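Local coordinates for protein type I polyketide synthase PikAII (Streptomyces venezuelae, PDB 3QP9) that probably epimerises the alpha-carbon of polyketide intermediates, as the Rossmann-fold C2-type ketoreductase of a modular polyketide synthase, at residues A[345-350]-A[396-401]; A[375-380]-A[420-425]; A[491-496]-A[513-518]. All coordinates share one frame; numbering follows the deposited sequence.

Contact 1: residues A[345-350]-A[396-401]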
# COMPACT_ATOMS: atom_id res chain seq x y z
N ALA A 345 -18.42 0.58 -14.54
CA ALA A 345 -17.40 0.05 -13.68
C ALA A 345 -16.06 0.11 -14.35
O ALA A 345 -15.97 0.03 -15.58
CB ALA A 345 -17.73 -1.42 -13.20
N VAL A 346 -15.02 0.23 -13.56
CA VAL A 346 -13.65 0.21 -14.06
C VAL A 346 -12.83 -0.90 -13.36
O VAL A 346 -12.85 -0.98 -12.10
CB VAL A 346 -12.97 1.62 -13.81
CG1 VAL A 346 -11.50 1.57 -14.23
CG2 VAL A 346 -13.60 2.63 -14.60
N LEU A 347 -12.15 -1.78 -14.14
CA LEU A 347 -11.27 -2.77 -13.63
C LEU A 347 -9.88 -2.31 -13.99
O LEU A 347 -9.50 -2.35 -15.14
CB LEU A 347 -11.47 -4.24 -14.11
CG LEU A 347 -12.89 -4.73 -13.83
CD1 LEU A 347 -12.98 -6.28 -14.17
CD2 LEU A 347 -13.24 -4.55 -12.37
N HIS A 348 -9.17 -1.80 -12.99
CA HIS A 348 -7.85 -1.25 -13.24
C HIS A 348 -6.70 -2.19 -12.91
O HIS A 348 -6.50 -2.47 -11.74
CB HIS A 348 -7.65 0.14 -12.59
CG HIS A 348 -6.33 0.77 -12.98
ND1 HIS A 348 -5.47 1.35 -12.07
CD2 HIS A 348 -5.73 0.89 -14.19
CE1 HIS A 348 -4.40 1.81 -12.70
NE2 HIS A 348 -4.53 1.53 -13.99
N LEU A 349 -5.95 -2.63 -13.93
CA LEU A 349 -4.90 -3.65 -13.75
C LEU A 349 -3.59 -3.02 -14.18
O LEU A 349 -3.22 -3.12 -15.35
CB LEU A 349 -5.17 -4.95 -14.54
CG LEU A 349 -6.38 -5.76 -14.06
CD1 LEU A 349 -7.71 -5.17 -14.61
CD2 LEU A 349 -6.21 -7.29 -14.50
N PRO A 350 -2.92 -2.31 -13.26
CA PRO A 350 -1.67 -1.66 -13.63
C PRO A 350 -0.58 -2.65 -13.92
O PRO A 350 -0.62 -3.79 -13.43
CB PRO A 350 -1.32 -0.81 -12.40
CG PRO A 350 -2.04 -1.43 -11.26
CD PRO A 350 -3.36 -1.88 -11.91
N VAL A 396 -18.23 2.01 -10.19
CA VAL A 396 -17.32 1.31 -9.31
C VAL A 396 -15.87 1.32 -9.90
O VAL A 396 -15.64 0.92 -11.07
CB VAL A 396 -17.85 -0.18 -9.18
CG1 VAL A 396 -16.74 -1.24 -9.20
CG2 VAL A 396 -18.94 -0.32 -8.09
N LEU A 397 -14.90 1.69 -9.08
CA LEU A 397 -13.53 1.69 -9.48
C LEU A 397 -12.80 0.63 -8.66
O LEU A 397 -12.71 0.74 -7.39
CB LEU A 397 -12.91 3.07 -9.25
CG LEU A 397 -11.37 3.15 -9.49
CD1 LEU A 397 -10.88 2.92 -10.98
CD2 LEU A 397 -10.91 4.52 -9.08
N VAL A 398 -12.35 -0.43 -9.35
CA VAL A 398 -11.77 -1.54 -8.77
C VAL A 398 -10.30 -1.53 -9.09
O VAL A 398 -9.88 -1.63 -10.26
CB VAL A 398 -12.41 -2.87 -9.29
CG1 VAL A 398 -11.80 -4.07 -8.57
CG2 VAL A 398 -13.90 -2.79 -9.12
N LEU A 399 -9.48 -1.37 -8.05
CA LEU A 399 -7.99 -1.42 -8.14
C LEU A 399 -7.40 -2.77 -7.82
O LEU A 399 -7.72 -3.42 -6.75
CB LEU A 399 -7.45 -0.37 -7.15
CG LEU A 399 -8.16 0.99 -7.26
CD1 LEU A 399 -7.52 2.08 -6.24
CD2 LEU A 399 -8.02 1.54 -8.71
N PHE A 400 -6.54 -3.24 -8.70
CA PHE A 400 -5.79 -4.48 -8.46
C PHE A 400 -4.49 -4.14 -7.74
O PHE A 400 -3.58 -3.61 -8.33
CB PHE A 400 -5.51 -5.23 -9.81
CG PHE A 400 -6.68 -6.08 -10.29
CD1 PHE A 400 -7.97 -5.64 -10.21
CD2 PHE A 400 -6.46 -7.36 -10.82
CE1 PHE A 400 -9.03 -6.44 -10.64
CE2 PHE A 400 -7.53 -8.18 -11.24
CZ PHE A 400 -8.78 -7.76 -11.16
N SER A 401 -4.45 -4.50 -6.44
CA SER A 401 -3.30 -4.31 -5.61
C SER A 401 -2.68 -5.70 -5.36
O SER A 401 -2.95 -6.68 -6.09
CB SER A 401 -3.77 -3.60 -4.33
OG SER A 401 -2.81 -3.51 -3.28
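Ala345 to His348 pairs in parallel with Val396 to Leu399, and the two strand axes run 4.7 Å apart at an angle of 10°. Four backbone hydrogen bonds form the ladder. Val346 N donates to Val396 O (2.7 Å) and Val398 N to Val346 O. His348 N then donates to Val398 O (2.8 Å), and Phe400 N to His348 O, the longest of the four at 3.1 Å.

Neighbouring side chains on the same face lie alongside each other. On one face the CD2 branch of Leu347 rests on Val398 CB at 3.6 Å, while Ala345 meets Val396 more loosely. On the other face Val346 CG1 touches Leu397 CD1, also at 3.6 Å. With chi1 at 175°, Val346 holds CG1 anti to its N, and this is the branch that meets the leucine.

Past the end of strand 343-348, Phe400 makes the broadest contact. Leu349 CG lies 3.8 Å from the Phe400 ring centroid, over the face, in a CH-pi contact. Leu349 CD2 reaches CE2 of the same ring, and the Pro350 ring lies near Phe400 O.

These are adjacent central strands of the Rossmann sheet of the ketoreductase domain. Strand 253-256 pairs with the outer side of 343-348, and strand 435-441 flanks 396-402. Helix 262-274 covers Leu347 and Leu349 through Ala263, Ala264, Ala267 and Leu271. Helix 363-386 covers His348 and Leu399 on the other face.

Contact 2: residues A[375-380]-A[420-425]; sequences TAALHL and AFLDAL
Ala377 is the small bump at the centre of this helix pair, and Leu422 and Leu425 form the hollow that takes it. Its CB meets Leu422 CD2 at 3.5 Å and Leu425 CD1 at 4.2 Å. These two leucines lie almost one turn apart on the second helix, so the methyl is received between them. Leu422 reaches in with one methyl branch, although its CB is not aimed at the partner helix. Leu425 CD1 also lies near the carbonyl oxygen of Ala377.

A second, looser touch lies beside the first. Leu378 CD1 comes to the edge of the Phe421 ring, 3.9 Å from CZ. Phe421 extends away from its own backbone N (chi1 179°), which carries CZ across to this methyl. The side chains that meet are all apolar.

The helix segments run nearly parallel, 19° apart, with their axes 10.2 Å from each other. At this separation Leu422, Leu425 and Phe421 bridge the gap with their terminal atoms.

Both helices pack on the Rossmann sheet of the ketoreductase domain. Ala377, Leu422 and Leu425 all touch Leu399 of strand 396-402 beneath them. Further out, Phe421 packs on Pro170 and Met174 of helix 170-185, and on Pro127.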
# COMPACT_ATOMS: atom_id res chain seq x y z
N THR A 375 -0.13 6.09 -10.34
CA THR A 375 -0.49 7.42 -10.95
C THR A 375 -1.78 7.38 -11.81
O THR A 375 -2.64 8.35 -11.76
CB THR A 375 0.67 8.00 -11.78
OG1 THR A 375 1.73 8.32 -10.85
CG2 THR A 375 0.24 9.29 -12.53
N ALA A 376 -1.91 6.34 -12.61
CA ALA A 376 -3.17 6.21 -13.36
C ALA A 376 -4.42 6.11 -12.46
O ALA A 376 -5.50 6.64 -12.74
CB ALA A 376 -3.06 5.08 -14.39
N ALA A 377 -4.27 5.39 -11.33
CA ALA A 377 -5.36 5.20 -10.41
C ALA A 377 -5.65 6.51 -9.76
O ALA A 377 -6.81 6.84 -9.57
CB ALA A 377 -5.00 4.09 -9.35
N LEU A 378 -4.59 7.29 -9.51
CA LEU A 378 -4.76 8.66 -8.98
C LEU A 378 -5.63 9.49 -9.89
O LEU A 378 -6.61 10.08 -9.42
CB LEU A 378 -3.43 9.35 -8.65
CG LEU A 378 -3.54 10.85 -8.31
CD1 LEU A 378 -4.00 10.96 -6.89
CD2 LEU A 378 -2.17 11.49 -8.43
N HIS A 379 -5.33 9.46 -11.20
CA HIS A 379 -6.09 10.24 -12.15
C HIS A 379 -7.49 9.73 -12.35
O HIS A 379 -8.42 10.52 -12.44
CB HIS A 379 -5.39 10.27 -13.52
CG HIS A 379 -4.05 10.88 -13.48
ND1 HIS A 379 -3.00 10.44 -14.27
CD2 HIS A 379 -3.57 11.90 -12.72
CE1 HIS A 379 -1.94 11.20 -14.02
NE2 HIS A 379 -2.26 12.06 -13.06
N LEU A 380 -7.64 8.40 -12.41
CA LEU A 380 -8.97 7.86 -12.60
C LEU A 380 -9.92 8.27 -11.43
O LEU A 380 -11.12 8.59 -11.62
CB LEU A 380 -8.93 6.37 -12.75
CG LEU A 380 -8.34 5.87 -14.07
CD1 LEU A 380 -7.96 4.40 -13.85
CD2 LEU A 380 -9.36 6.00 -15.25
N ALA A 420 0.44 -0.02 -1.98
CA ALA A 420 -0.24 0.52 -0.75
C ALA A 420 -0.97 1.79 -1.01
O ALA A 420 -1.90 2.15 -0.26
CB ALA A 420 0.76 0.71 0.48
N PHE A 421 -0.62 2.49 -2.09
CA PHE A 421 -1.35 3.74 -2.37
C PHE A 421 -2.73 3.39 -2.83
O PHE A 421 -3.74 4.14 -2.47
CB PHE A 421 -0.65 4.57 -3.46
CG PHE A 421 -1.38 5.84 -3.80
CD1 PHE A 421 -1.16 6.99 -3.04
CD2 PHE A 421 -2.27 5.87 -4.90
CE1 PHE A 421 -1.83 8.17 -3.35
CE2 PHE A 421 -2.90 6.98 -5.22
CZ PHE A 421 -2.67 8.18 -4.45
N LEU A 422 -2.85 2.28 -3.61
CA LEU A 422 -4.22 1.76 -4.05
C LEU A 422 -5.12 1.41 -2.90
O LEU A 422 -6.37 1.77 -2.87
CB LEU A 422 -4.05 0.53 -4.96
CG LEU A 422 -3.06 0.67 -6.09
CD1 LEU A 422 -3.03 -0.59 -6.90
CD2 LEU A 422 -3.55 1.85 -7.03
N ASP A 423 -4.56 0.66 -1.93
CA ASP A 423 -5.32 0.22 -0.76
C ASP A 423 -5.73 1.46 0.05
O ASP A 423 -6.85 1.57 0.53
CB ASP A 423 -4.53 -0.73 0.13
CG ASP A 423 -4.15 -1.99 -0.55
OD1 ASP A 423 -3.07 -2.51 -0.20
OD2 ASP A 423 -5.00 -2.63 -1.28
N ALA A 424 -4.88 2.46 0.11
CA ALA A 424 -5.30 3.70 0.80
C ALA A 424 -6.36 4.52 0.14
O ALA A 424 -7.10 5.20 0.84
CB ALA A 424 -4.09 4.64 1.04
N LEU A 425 -6.32 4.64 -1.19
CA LEU A 425 -7.43 5.28 -1.96
C LEU A 425 -8.73 4.67 -1.52
O LEU A 425 -9.71 5.37 -1.33
CB LEU A 425 -7.22 5.13 -3.46
CG LEU A 425 -6.18 6.00 -4.19
CD1 LEU A 425 -6.19 5.64 -5.67
CD2 LEU A 425 -6.46 7.51 -4.08

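Contact 3: residues A[491-496]-A[513-518]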
# COMPACT_ATOMS: atom_id res chain seq x y z
N VAL A 491 -3.17 -19.34 0.76
CA VAL A 491 -2.02 -19.38 1.63
C VAL A 491 -2.11 -20.65 2.51
O VAL A 491 -3.16 -20.93 3.12
CB VAL A 491 -1.99 -18.11 2.56
CG1 VAL A 491 -0.59 -18.04 3.24
CG2 VAL A 491 -2.23 -16.80 1.79
N ASP A 492 -1.07 -21.49 2.48
CA ASP A 492 -0.86 -22.51 3.51
C ASP A 492 -0.08 -21.82 4.64
O ASP A 492 1.13 -21.70 4.57
CB ASP A 492 -0.05 -23.70 2.93
CG ASP A 492 0.37 -24.72 3.98
OD1 ASP A 492 -0.05 -24.74 5.18
OD2 ASP A 492 1.23 -25.53 3.60
N TRP A 493 -0.80 -21.40 5.67
CA TRP A 493 -0.23 -20.69 6.81
C TRP A 493 0.83 -21.48 7.60
O TRP A 493 1.70 -20.90 8.18
CB TRP A 493 -1.37 -20.16 7.74
CG TRP A 493 -2.23 -19.16 6.99
CD1 TRP A 493 -3.48 -19.33 6.51
CD2 TRP A 493 -1.82 -17.85 6.60
NE1 TRP A 493 -3.91 -18.20 5.88
CE2 TRP A 493 -2.91 -17.27 5.91
CE3 TRP A 493 -0.65 -17.08 6.83
CZ2 TRP A 493 -2.85 -15.97 5.37
CZ3 TRP A 493 -0.60 -15.76 6.30
CH2 TRP A 493 -1.69 -15.22 5.62
N SER A 494 0.71 -22.82 7.60
CA SER A 494 1.69 -23.65 8.28
C SER A 494 3.11 -23.49 7.63
O SER A 494 4.13 -23.67 8.32
CB SER A 494 1.16 -25.10 8.37
OG SER A 494 1.19 -25.77 7.10
N SER A 495 3.18 -23.09 6.34
CA SER A 495 4.47 -22.79 5.68
C SER A 495 4.74 -21.32 5.69
O SER A 495 5.85 -20.89 5.92
CB SER A 495 4.52 -23.29 4.24
OG SER A 495 4.38 -24.70 4.29
N PHE A 496 3.69 -20.53 5.49
CA PHE A 496 3.88 -19.11 5.40
C PHE A 496 4.32 -18.41 6.69
O PHE A 496 5.20 -17.58 6.65
CB PHE A 496 2.64 -18.42 4.80
CG PHE A 496 2.86 -16.93 4.48
CD1 PHE A 496 3.15 -16.51 3.19
CD2 PHE A 496 2.78 -15.97 5.52
CE1 PHE A 496 3.38 -15.12 2.95
CE2 PHE A 496 3.01 -14.61 5.33
CZ PHE A 496 3.28 -14.15 4.03
N PRO A 513 -5.91 -17.87 13.27
CA PRO A 513 -5.62 -19.24 13.82
C PRO A 513 -4.59 -20.15 13.12
O PRO A 513 -3.68 -20.62 13.79
CB PRO A 513 -6.99 -19.90 13.87
CG PRO A 513 -7.90 -18.69 14.25
CD PRO A 513 -7.33 -17.48 13.45
N GLU A 514 -4.74 -20.40 11.82
CA GLU A 514 -3.81 -21.30 11.11
C GLU A 514 -2.39 -20.73 11.15
O GLU A 514 -1.39 -21.46 11.08
CB GLU A 514 -4.25 -21.51 9.66
CG GLU A 514 -5.68 -22.01 9.41
CD GLU A 514 -6.91 -21.10 9.76
OE1 GLU A 514 -7.99 -21.73 9.88
OE2 GLU A 514 -6.90 -19.83 9.88
N ALA A 515 -2.26 -19.40 11.20
CA ALA A 515 -0.92 -18.86 11.24
C ALA A 515 -0.37 -18.84 12.65
O ALA A 515 0.75 -19.31 12.89
CB ALA A 515 -0.90 -17.42 10.60
N ARG A 516 -1.17 -18.38 13.63
CA ARG A 516 -0.70 -18.29 15.04
C ARG A 516 -0.36 -19.69 15.58
O ARG A 516 0.61 -19.85 16.34
CB ARG A 516 -1.80 -17.63 15.92
CG ARG A 516 -1.48 -17.60 17.35
CD ARG A 516 -0.18 -16.80 17.71
NE ARG A 516 0.14 -16.75 19.17
CZ ARG A 516 0.74 -17.77 19.81
NH1 ARG A 516 1.07 -18.90 19.14
NH2 ARG A 516 1.01 -17.69 21.11
N ARG A 517 -1.07 -20.71 15.12
CA ARG A 517 -0.77 -22.06 15.68
C ARG A 517 0.56 -22.61 15.15
O ARG A 517 1.11 -23.60 15.68
CB ARG A 517 -1.91 -23.02 15.39
CG ARG A 517 -3.12 -22.68 16.30
CD ARG A 517 -4.37 -23.23 15.71
NE ARG A 517 -5.60 -22.62 16.30
CZ ARG A 517 -6.78 -22.96 15.87
NH1 ARG A 517 -6.87 -23.87 14.85
NH2 ARG A 517 -7.87 -22.43 16.41
N ALA A 518 1.06 -21.98 14.08
CA ALA A 518 2.38 -22.36 13.49
C ALA A 518 3.49 -21.53 14.09
O ALA A 518 4.71 -21.66 13.73
CB ALA A 518 2.33 -22.15 11.99
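Trp493, the first residue of an N-capped helix, packs against Glu514 and Ala515 of the short helix 513-516. The two helices belong to the C-terminal part of the chain.

Trp493 carries most of the contact. Its CB points at the partner helix. CG sits beside the backbone N, opposite the carbonyl carbon (chi1 -63°). This torsion turns the indole away from the partner, so that just part of the ring meets Glu514 and Ala515. Trp493 CB lies 3.7 Å from Glu514 CB. Further along the ring, Trp493 CE3 meets Ala515 CB at 3.8 Å. Both Glu514 CB and Ala515 CB approach the ring system obliquely. Val491 CG1, from the same segment, covers a face of the Trp493 indole at 3.4 Å above its plane. The indole NE1 is hydrogen-bonded to Tyr30 OH, and the two aromatic systems also meet edge-to-face. These partners fix the rotation of the ring.

Glu514 bends at its second torsion (chi2 67°). Its side chain runs obliquely past Trp493 and touches it through CB. The carboxylate plane is tilted 43° from the ring and does not touch it. Glu514 OE2 forms a salt bridge with Arg235 NE on strand 227-235, and Trp493 packs on that strand through Leu233 and Arg235. One strand thus receives the side chains of both helices.

At the far end of segment 513-518, Ala518 CB packs 4.1 Å from Ser494 CA. The turn carrying Ser494 is held by the cap residue Asp492. Asp492 O accepts from the backbone N of both Ser495 and Phe496. The Asp492 carboxylate binds Ser494 N only weakly, and Ser495 OG weakly as well. The hydroxyl of Ser494 makes a short bond, with OG donating to Asp492 OD1 on its syn side at 2.5 Å.

Contacts 1 and 2 are stacked layers of the buried ketoreductase core, strands and covering helices, with centres 10 Å apart. Strand 343-348, helix 363-386 and strand 396-402 follow in sequence, so their segments interleave along the chain. Phe400 O packs on Leu422 CD1. Ser401 OG probably makes a weak hydrogen bond to Asp423 OD2, joining strand 396-402 to helix 413-426. The strands join by backbone bonds with apolar packing on both faces, the helices by apolar side chains alone. Contact 3 is only partly buried, its centre about 30 and 31 Å from those of contacts 1 and 2. There, apolar packing is bordered by capping bonds, and Glu514 leads out to Arg235 on strand 227-235.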